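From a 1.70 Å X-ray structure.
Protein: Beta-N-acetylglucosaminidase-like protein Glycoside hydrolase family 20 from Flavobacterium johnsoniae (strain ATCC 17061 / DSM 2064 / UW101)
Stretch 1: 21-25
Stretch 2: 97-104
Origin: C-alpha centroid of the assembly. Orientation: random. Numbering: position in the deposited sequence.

Stretch 1 (21-25) GNFTL
Stretch 2, residues 97-104: DVKANKIT

No direct hydrogen bond joins the two stretches among the modelled atoms; the hydrogen-bonded link between them runs through a water molecule. This water accepts from Thr24 N at 2.9 Å and donates to Ala100 O at 2.7 Å, spanning two backbone groups that lie 4.5 Å apart (Thr24 N to Ala100 O), too far to bond directly. The same carbonyl also receives a CA-H...O contact, with Phe23 CA 3.6 Å from Ala100 O and an angle of 154° at the hydrogen, so Ala100 O serves both the water and the backbone of stretch 1.

Stretch 1 is extended. Gly21 has phi/psi of 97/175, a positive phi at which a CB would be jammed against the carbonyl oxygen of the preceding residue, so the backbone itself calls for glycine. Asn22 (-135/156), Phe23 (-97/125), Thr24 (-95/128) and Leu25 (-83/129) continue with ordinary extended angles.

Stretch 2 is a hairpin whose two arms run antiparallel. Asp97 (-122/119), Val98 (-107/116) and Lys99 (-114/170) lead into the turn, Ala100 (-58/-29) and Asn101 (-123/3) form it, and Lys102 (-163/143), Ile103 (-125/134) and Thr104 (-130/131) lead out. Asp97 and Thr104 are paired in both directions, Asp97 N to Thr104 O at 2.9 Å and Thr104 N to Asp97 O at 2.8 Å. Nearer the turn, Lys99 N donates to Lys102 O at 2.9 Å, whereas the return bond from Lys102 N to Lys99 O is weak, at 3.4 Å.

The register is marked by Phe23 and Ala100, whose CA atoms are 4.4 Å apart. The two stretches bury 244 Å² together, and Phe23 contributes the largest share. Its CA-to-CB bond points sideways, and a t rotamer (chi1 173°, chi2 -78°) places the ring against the hairpin. Ile103, directed toward stretch 1 in an m,t conformation (chi1 -54°, chi2 171°), covers one face: Ile103 CD1 lies 3.9 Å from the centroid of the Phe23 ring and only 5° off its normal, a nearly ideal CH-pi geometry. Ile103 CG1 adds an apolar contact at 3.9 Å to Phe23 CD2.

The ring edge meets the backbone of the turn. Phe23 CD2 approaches Lys99 O at 3.5 Å and Lys102 N at 3.7 Å, while Phe23 CE2 is 3.8 Å from Asn101 C. Thus the aromatic rim packs beside Lys99 O and Lys102 N, the two atoms of the weak bond in the pair that closes the hairpin. Ala100 O, 3.5 Å from Phe23 CD2, sits obliquely to the ring. Val98, also t (chi1 -178°), completes the apolar packing, with its CG1 3.9 Å from Phe23 CB.

Around this nucleus the contact is looser. Asn22 meets the turn through its backbone, Asn22 O lying 3.8 Å from Ala100 CA, while its CA-to-CB bond points away from stretch 2, with chi1 in the m well (-67°). Lys99 and Asn101, both m (chi1 -63° and -58°), and Lys102, t (chi1 174°), likewise direct their CA-to-CB bonds away from stretch 1.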

# COMPACT_ATOMS: atom_id res chain seq x y z
N GLY A 21 12.56 -21.35 -31.56
CA GLY A 21 11.08 -21.47 -31.41
C GLY A 21 10.60 -20.93 -30.07
O GLY A 21 11.42 -20.57 -29.21
N ASN A 22 9.28 -20.91 -29.91
CA ASN A 22 8.64 -20.39 -28.72
C ASN A 22 7.54 -21.29 -28.23
O ASN A 22 6.90 -22.03 -29.00
CB ASN A 22 8.03 -19.02 -29.07
CG ASN A 22 9.08 -18.01 -29.37
OD1 ASN A 22 9.90 -17.72 -28.51
ND2 ASN A 22 9.12 -17.50 -30.59
N PHE A 23 7.25 -21.19 -26.94
CA PHE A 23 6.04 -21.76 -26.39
C PHE A 23 5.04 -20.59 -26.34
O PHE A 23 5.33 -19.56 -25.72
CB PHE A 23 6.31 -22.26 -24.98
CG PHE A 23 5.10 -22.74 -24.22
CD1 PHE A 23 4.22 -21.83 -23.65
CD2 PHE A 23 4.82 -24.08 -24.08
CE1 PHE A 23 3.12 -22.27 -22.90
CE2 PHE A 23 3.74 -24.53 -23.34
CZ PHE A 23 2.87 -23.62 -22.78
N THR A 24 3.85 -20.77 -26.97
CA THR A 24 2.84 -19.69 -27.00
C THR A 24 1.84 -19.87 -25.86
O THR A 24 1.29 -20.94 -25.66
CB THR A 24 2.13 -19.68 -28.34
OG1 THR A 24 3.07 -19.32 -29.37
CG2 THR A 24 1.01 -18.60 -28.32
N LEU A 25 1.62 -18.80 -25.06
CA LEU A 25 0.68 -18.87 -23.94
C LEU A 25 -0.76 -18.63 -24.44
O LEU A 25 -1.02 -17.65 -25.22
CB LEU A 25 1.02 -17.80 -22.88
CG LEU A 25 1.72 -18.19 -21.64
CD1 LEU A 25 1.94 -16.87 -20.86
CD2 LEU A 25 0.92 -19.17 -20.81
N ASP A 97 13.03 -26.20 -18.34
CA ASP A 97 13.10 -26.55 -19.74
C ASP A 97 11.80 -26.12 -20.43
O ASP A 97 10.72 -26.61 -20.03
CB ASP A 97 13.20 -28.07 -19.81
CG ASP A 97 13.19 -28.54 -21.25
OD1 ASP A 97 13.98 -28.03 -22.02
OD2 ASP A 97 12.34 -29.36 -21.61
N VAL A 98 11.94 -25.25 -21.38
CA VAL A 98 10.88 -24.73 -22.20
C VAL A 98 11.04 -25.39 -23.60
O VAL A 98 12.05 -25.17 -24.33
CB VAL A 98 10.90 -23.21 -22.38
CG1 VAL A 98 9.72 -22.80 -23.22
CG2 VAL A 98 10.86 -22.52 -21.00
N LYS A 99 10.02 -26.18 -23.93
CA LYS A 99 9.89 -26.69 -25.30
C LYS A 99 8.66 -26.10 -25.93
O LYS A 99 7.85 -25.46 -25.23
CB LYS A 99 9.80 -28.22 -25.33
CG LYS A 99 11.07 -28.90 -24.79
CD LYS A 99 11.63 -29.98 -25.70
N ALA A 100 8.49 -26.30 -27.24
CA ALA A 100 7.40 -25.61 -27.94
C ALA A 100 6.03 -25.91 -27.36
O ALA A 100 5.17 -25.04 -27.47
CB ALA A 100 7.39 -25.83 -29.45
N ASN A 101 5.83 -27.10 -26.79
CA ASN A 101 4.53 -27.50 -26.36
C ASN A 101 4.45 -27.86 -24.92
O ASN A 101 3.40 -28.26 -24.46
CB ASN A 101 4.00 -28.67 -27.25
CG ASN A 101 3.92 -28.30 -28.76
OD1 ASN A 101 4.57 -28.93 -29.61
ND2 ASN A 101 3.19 -27.26 -29.08
N LYS A 102 5.53 -27.72 -24.15
CA LYS A 102 5.55 -28.17 -22.81
C LYS A 102 6.68 -27.53 -22.05
O LYS A 102 7.79 -27.38 -22.59
CB LYS A 102 5.78 -29.69 -22.81
CG LYS A 102 5.97 -30.35 -21.47
CD LYS A 102 4.67 -30.52 -20.71
CE LYS A 102 4.07 -31.90 -20.82
NZ LYS A 102 2.59 -31.84 -20.85
N ILE A 103 6.43 -27.22 -20.79
CA ILE A 103 7.46 -26.60 -19.91
C ILE A 103 7.60 -27.47 -18.66
O ILE A 103 6.61 -27.89 -18.09
CB ILE A 103 7.07 -25.16 -19.47
CG1 ILE A 103 6.77 -24.27 -20.66
CG2 ILE A 103 8.13 -24.54 -18.54
CD1 ILE A 103 6.19 -22.92 -20.33
N THR A 104 8.86 -27.77 -18.24
CA THR A 104 9.07 -28.58 -17.09
C THR A 104 10.06 -27.92 -16.13
O THR A 104 11.12 -27.45 -16.55
CB THR A 104 9.65 -29.97 -17.52
OG1 THR A 104 8.77 -30.54 -18.49
CG2 THR A 104 9.62 -30.94 -16.33
O HOH W 1 3.06 -23.46 -27.84